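Local atomic coordinates of branched-chain alpha-ketoacid decarboxylase (PDB entry 2VBF), a protein that probably decarboxylates branched-chain and aromatic alpha-keto acids to aldehydes, using thiamine diphosphate and a magnesium ion as cofactors. Residues 115-120 against 171-176; 153-158 against 181-186. All coordinates share one frame; numbering follows the deposited sequence.

Interaction 1 (115-120 against 171-176); sequences PVVEIV and RVLSQL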
loop_
_atom_site.group_PDB
_atom_site.type_symbol
_atom_site.label_atom_id
_atom_site.label_comp_id
_atom_site.label_asym_id
_atom_site.label_seq_id
_atom_site.Cartn_x
_atom_site.Cartn_y
_atom_site.Cartn_z
ATOM N N PRO A 115 5.900 -18.753 1.965
ATOM C CA PRO A 115 4.615 -19.416 2.142
ATOM C C PRO A 115 3.649 -18.614 3.001
ATOM O O PRO A 115 3.434 -18.921 4.183
ATOM C CB PRO A 115 5.003 -20.766 2.760
ATOM C CG PRO A 115 6.238 -20.481 3.493
ATOM C CD PRO A 115 6.975 -19.416 2.721
ATOM N N VAL A 116 3.044 -17.603 2.373
ATOM C CA VAL A 116 2.079 -16.727 3.040
ATOM C C VAL A 116 0.675 -16.972 2.489
ATOM O O VAL A 116 0.460 -16.946 1.274
ATOM C CB VAL A 116 2.452 -15.233 2.844
ATOM C CG1 VAL A 116 1.420 -14.312 3.488
ATOM C CG2 VAL A 116 3.861 -14.956 3.385
ATOM N N VAL A 117 -0.277 -17.197 3.391
ATOM C CA VAL A 117 -1.698 -17.251 3.051
ATOM C C VAL A 117 -2.354 -15.887 3.305
ATOM O O VAL A 117 -2.333 -15.388 4.430
ATOM C CB VAL A 117 -2.442 -18.294 3.930
ATOM C CG1 VAL A 117 -3.874 -18.453 3.457
ATOM C CG2 VAL A 117 -1.675 -19.632 3.920
ATOM N N GLU A 118 -2.936 -15.288 2.275
ATOM C CA GLU A 118 -3.819 -14.149 2.484
ATOM C C GLU A 118 -5.261 -14.610 2.465
ATOM O O GLU A 118 -5.684 -15.258 1.528
ATOM C CB GLU A 118 -3.611 -13.049 1.460
ATOM C CG GLU A 118 -4.524 -11.847 1.753
ATOM C CD GLU A 118 -4.216 -10.630 0.906
ATOM O OE1 GLU A 118 -3.314 -10.701 0.030
ATOM O OE2 GLU A 118 -4.900 -9.611 1.136
ATOM N N ILE A 119 -5.997 -14.268 3.519
ATOM C CA ILE A 119 -7.422 -14.544 3.617
ATOM C C ILE A 119 -8.126 -13.209 3.443
ATOM O O ILE A 119 -7.809 -12.250 4.150
ATOM C CB ILE A 119 -7.806 -15.129 4.991
ATOM C CG1 ILE A 119 -7.034 -16.429 5.272
ATOM C CG2 ILE A 119 -9.330 -15.328 5.088
ATOM C CD1 ILE A 119 -7.050 -16.859 6.732
ATOM N N VAL A 120 -9.048 -13.132 2.488
ATOM C CA VAL A 120 -9.764 -11.902 2.195
ATOM C C VAL A 120 -11.243 -12.099 2.532
ATOM O O VAL A 120 -11.906 -12.943 1.932
ATOM C CB VAL A 120 -9.631 -11.526 0.710
ATOM C CG1 VAL A 120 -10.294 -10.164 0.448
ATOM C CG2 VAL A 120 -8.172 -11.530 0.291
ATOM N N ARG A 171 -6.944 -27.686 -1.068
ATOM C CA ARG A 171 -6.288 -27.563 -2.362
ATOM C C ARG A 171 -5.260 -26.442 -2.321
ATOM O O ARG A 171 -4.114 -26.638 -2.701
ATOM C CB ARG A 171 -7.288 -27.277 -3.473
ATOM C CG ARG A 171 -6.623 -27.104 -4.860
ATOM C CD ARG A 171 -7.617 -26.828 -5.957
ATOM N NE ARG A 171 -8.309 -25.541 -5.849
ATOM C CZ ARG A 171 -7.780 -24.371 -6.187
ATOM N NH1 ARG A 171 -6.525 -24.289 -6.613
ATOM N NH2 ARG A 171 -8.510 -23.277 -6.084
ATOM N N VAL A 172 -5.674 -25.269 -1.860
ATOM C CA VAL A 172 -4.766 -24.117 -1.910
ATOM C C VAL A 172 -3.633 -24.254 -0.882
ATOM O O VAL A 172 -2.493 -23.929 -1.194
ATOM C CB VAL A 172 -5.521 -22.761 -1.788
ATOM C CG1 VAL A 172 -6.660 -22.673 -2.818
ATOM C CG2 VAL A 172 -6.048 -22.544 -0.369
ATOM N N LEU A 173 -3.920 -24.766 0.316
ATOM C CA LEU A 173 -2.883 -24.946 1.324
ATOM C C LEU A 173 -1.934 -26.088 0.970
ATOM O O LEU A 173 -0.762 -26.058 1.330
ATOM C CB LEU A 173 -3.488 -25.144 2.719
ATOM C CG LEU A 173 -4.317 -23.970 3.250
ATOM C CD1 LEU A 173 -4.866 -24.270 4.630
ATOM C CD2 LEU A 173 -3.504 -22.679 3.291
ATOM N N SER A 174 -2.447 -27.102 0.271
ATOM C CA SER A 174 -1.582 -28.152 -0.267
ATOM C C SER A 174 -0.618 -27.552 -1.293
ATOM O O SER A 174 0.564 -27.912 -1.310
ATOM C CB SER A 174 -2.415 -29.281 -0.884
ATOM O OG SER A 174 -3.074 -30.016 0.135
ATOM N N GLN A 175 -1.107 -26.619 -2.112
ATOM C CA GLN A 175 -0.240 -25.885 -3.048
ATOM C C GLN A 175 0.778 -25.020 -2.299
ATOM O O GLN A 175 1.931 -24.925 -2.710
ATOM C CB GLN A 175 -1.048 -25.044 -4.032
ATOM C CG GLN A 175 -0.286 -24.638 -5.292
ATOM C CD GLN A 175 0.049 -25.804 -6.228
ATOM O OE1 GLN A 175 -0.324 -26.976 -5.985
ATOM N NE2 GLN A 175 0.721 -25.489 -7.319
ATOM N N LEU A 176 0.371 -24.402 -1.189
ATOM C CA LEU A 176 1.335 -23.684 -0.346
ATOM C C LEU A 176 2.460 -24.623 0.104
ATOM O O LEU A 176 3.638 -24.292 0.010
ATOM C CB LEU A 176 0.646 -23.036 0.852
ATOM C CG LEU A 176 1.587 -22.269 1.786
ATOM C CD1 LEU A 176 1.017 -20.908 2.131
ATOM C CD2 LEU A 176 1.915 -23.066 3.039
#
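V117 packs against L173 and L176, where helix 165-179 lies over the parallel sheet of the N-terminal thiamine diphosphate-binding domain. This is helix-on-sheet packing of an alpha/beta fold. Strand 116-120 and helix 171-176 run nearly antiparallel, at 154°, with their axes 9.7 Å apart at closest approach. The apolar contacts centre on one methyl, V117 CG2. It lies 3.6 Å from L173 CD2 and is also touched by L176 CD1. The valine crosses each leucine at about a right angle; its CG2 meets their delta methyls. L173 does not aim its CB at the strand; its CD2 end comes nearer. A second apolar contact lies at the start of the strand, where P115 CB sits 3.9 Å from L176 CG. Side chain also meets backbone: L176 CD1 rests 3.6 Å from P115 C. No hydrogen bond joins the two segments. The strand's backbone bonds reach A89 and F91 on one side, V183 and I185 on the other. V116 points away from helix 171-176, and its side chain touches S109 of helix 97-111. In L176, CG anti to N (chi1 180°) carries the branch toward the strand, where CD1 comes a tight 3.5 Å from V117 CG2.

Interaction 2 (153-158 against 181-186); sequences VTAART and KPVYIN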
loop_
_atom_site.group_PDB
_atom_site.type_symbol
_atom_site.label_atom_id
_atom_site.label_comp_id
_atom_site.label_asym_id
_atom_site.label_seq_id
_atom_site.Cartn_x
_atom_site.Cartn_y
_atom_site.Cartn_z
ATOM N N VAL A 153 0.661 -13.223 -8.868
ATOM C CA VAL A 153 1.425 -13.185 -7.637
ATOM C C VAL A 153 0.923 -14.213 -6.600
ATOM O O VAL A 153 1.212 -14.114 -5.405
ATOM C CB VAL A 153 1.444 -11.735 -7.044
ATOM C CG1 VAL A 153 2.176 -10.789 -7.985
ATOM C CG2 VAL A 153 0.020 -11.233 -6.756
ATOM N N THR A 154 0.192 -15.223 -7.067
ATOM C CA THR A 154 -0.235 -16.310 -6.196
ATOM C C THR A 154 -0.076 -17.662 -6.895
ATOM O O THR A 154 -0.253 -17.771 -8.100
ATOM C CB THR A 154 -1.727 -16.138 -5.772
ATOM O OG1 THR A 154 -2.533 -15.924 -6.937
ATOM C CG2 THR A 154 -1.928 -14.952 -4.776
ATOM N N ALA A 155 0.300 -18.686 -6.133
ATOM C CA ALA A 155 0.405 -20.043 -6.672
ATOM C C ALA A 155 -0.965 -20.686 -6.837
ATOM O O ALA A 155 -1.153 -21.573 -7.680
ATOM C CB ALA A 155 1.250 -20.888 -5.775
ATOM N N ALA A 156 -1.906 -20.273 -5.995
ATOM C CA ALA A 156 -3.266 -20.777 -6.048
ATOM C C ALA A 156 -4.193 -19.769 -5.392
ATOM O O ALA A 156 -3.769 -18.991 -4.532
ATOM C CB ALA A 156 -3.359 -22.126 -5.325
ATOM N N ARG A 157 -5.457 -19.799 -5.794
ATOM C CA ARG A 157 -6.459 -18.878 -5.277
ATOM C C ARG A 157 -7.837 -19.512 -5.311
ATOM O O ARG A 157 -8.112 -20.339 -6.186
ATOM C CB ARG A 157 -6.442 -17.584 -6.086
ATOM C CG ARG A 157 -6.919 -17.697 -7.520
ATOM C CD ARG A 157 -6.231 -16.675 -8.409
ATOM N NE ARG A 157 -4.823 -16.992 -8.471
ATOM C CZ ARG A 157 -4.289 -17.950 -9.228
ATOM N NH1 ARG A 157 -5.023 -18.680 -10.065
ATOM N NH2 ARG A 157 -2.989 -18.163 -9.166
ATOM N N THR A 158 -8.693 -19.131 -4.366
ATOM C CA THR A 158 -10.044 -19.683 -4.305
ATOM C C THR A 158 -11.072 -18.688 -3.777
ATOM O O THR A 158 -10.768 -17.889 -2.889
ATOM C CB THR A 158 -10.085 -20.977 -3.436
ATOM O OG1 THR A 158 -11.398 -21.583 -3.493
ATOM C CG2 THR A 158 -9.728 -20.685 -1.982
ATOM N N LYS A 181 5.025 -20.911 -2.126
ATOM C CA LYS A 181 4.660 -19.590 -2.646
ATOM C C LYS A 181 3.305 -19.169 -2.042
ATOM O O LYS A 181 2.557 -20.005 -1.525
ATOM C CB LYS A 181 4.563 -19.609 -4.174
ATOM C CG LYS A 181 5.874 -19.762 -4.925
ATOM C CD LYS A 181 5.593 -19.982 -6.417
ATOM C CE LYS A 181 6.818 -19.662 -7.278
ATOM N NZ LYS A 181 7.840 -20.750 -7.175
ATOM N N PRO A 182 3.001 -17.856 -2.069
ATOM C CA PRO A 182 1.748 -17.400 -1.458
ATOM C C PRO A 182 0.488 -17.939 -2.129
ATOM O O PRO A 182 0.460 -18.196 -3.333
ATOM C CB PRO A 182 1.815 -15.867 -1.551
ATOM C CG PRO A 182 2.925 -15.564 -2.458
ATOM C CD PRO A 182 3.810 -16.749 -2.588
ATOM N N VAL A 183 -0.552 -18.093 -1.319
ATOM C CA VAL A 183 -1.862 -18.459 -1.813
ATOM C C VAL A 183 -2.898 -17.522 -1.216
ATOM O O VAL A 183 -2.610 -16.756 -0.288
ATOM C CB VAL A 183 -2.203 -19.920 -1.506
ATOM C CG1 VAL A 183 -1.158 -20.832 -2.160
ATOM C CG2 VAL A 183 -2.285 -20.154 0.009
ATOM N N TYR A 184 -4.105 -17.614 -1.753
ATOM C CA TYR A 184 -5.149 -16.601 -1.571
ATOM C C TYR A 184 -6.505 -17.288 -1.387
ATOM O O TYR A 184 -6.892 -18.133 -2.193
ATOM C CB TYR A 184 -5.123 -15.708 -2.803
ATOM C CG TYR A 184 -6.207 -14.655 -2.975
ATOM C CD1 TYR A 184 -5.900 -13.300 -2.844
ATOM C CD2 TYR A 184 -7.495 -14.988 -3.387
ATOM C CE1 TYR A 184 -6.864 -12.317 -3.075
ATOM C CE2 TYR A 184 -8.456 -14.012 -3.628
ATOM C CZ TYR A 184 -8.140 -12.680 -3.455
ATOM O OH TYR A 184 -9.079 -11.700 -3.700
ATOM N N ILE A 185 -7.211 -16.899 -0.326
ATOM C CA ILE A 185 -8.503 -17.472 0.044
ATOM C C ILE A 185 -9.480 -16.336 0.251
ATOM O O ILE A 185 -9.292 -15.525 1.151
ATOM C CB ILE A 185 -8.400 -18.322 1.337
ATOM C CG1 ILE A 185 -7.423 -19.492 1.134
ATOM C CG2 ILE A 185 -9.777 -18.805 1.784
ATOM C CD1 ILE A 185 -7.093 -20.268 2.409
ATOM N N ASN A 186 -10.487 -16.255 -0.618
ATOM C CA ASN A 186 -11.567 -15.284 -0.485
ATOM C C ASN A 186 -12.678 -15.988 0.291
ATOM O O ASN A 186 -13.190 -17.020 -0.145
ATOM C CB ASN A 186 -11.994 -14.754 -1.868
ATOM C CG ASN A 186 -13.240 -13.881 -1.831
ATOM O OD1 ASN A 186 -13.296 -12.812 -2.473
ATOM N ND2 ASN A 186 -14.257 -14.339 -1.133
#
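The Y184 ring and R157 meet at a slant, with ring atom CD2 3.9 Å from R157 CB. T158 O also approaches this ring obliquely. The H150 ring meets the Y184 ring with the planes at about 45°, and Y184 OH is hydrogen-bonded to E99. The guanidinium of R157 turns its edge to T154. NE and NH2 grip T154 OG1 side-on, both nearly in the guanidinium plane, and the NE to OG1 bond is 3.0 Å. NH2 also bonds T154 O weakly. The bend at chi3 (66°) folds the arginine back toward T154, in the loop before its strand. T154 OG1 also bonds to H150 O, while its methyl CG2 lies 3.8 Å from Y184 CB. A valine here would probably leave R157 NE and H150 O without the hydroxyl they share, and the guanidinium freer to turn.

Strands 156-158 and 183-186 pair in parallel, with axes only 2° apart. T158 N reaches Y184 O at 3.0 Å, tilted from the carbonyl plane. N186 N closes the pairing on T158 O at 2.8 Å. The bond from Y184 N to A156 O is weak. Between loop residues, A155 N bonds nearly straight to P182 O at 2.8 Å.

These are the first and last strands of a right-handed beta-alpha-beta crossover. Its helix 165-179 covers T158 and I185 through V172. Helix 97-111 lies on the other face, where L106 touches T154 and P182. Strand 156-159 is outermost in this chain's sheet, and strand 116-122 flanks strand 183-188 on its far side.

The centres of the two interactions are about 5 Å apart, and both belong to one sheet. Strand 183-188 lies between strands 116-122 and 156-159. Probable backbone hydrogen bonds tie interaction 1 to interaction 2: V120 N to I185 O at 2.8 Å, and E118 O to I185 N at 2.9 Å. Helix 165-179 is the shared cover. It connects the two strands of interaction 2 and packs on strand 116-122 in interaction 1. Its V172 O lies 3.5 Å from V183 CG1. Neither contact is at an annotated site. One indirect link to the cofactor runs through Y184 OH, hydrogen-bonded to E99 on helix 97-111, whose first residue V97 lines the thiamine diphosphate pocket.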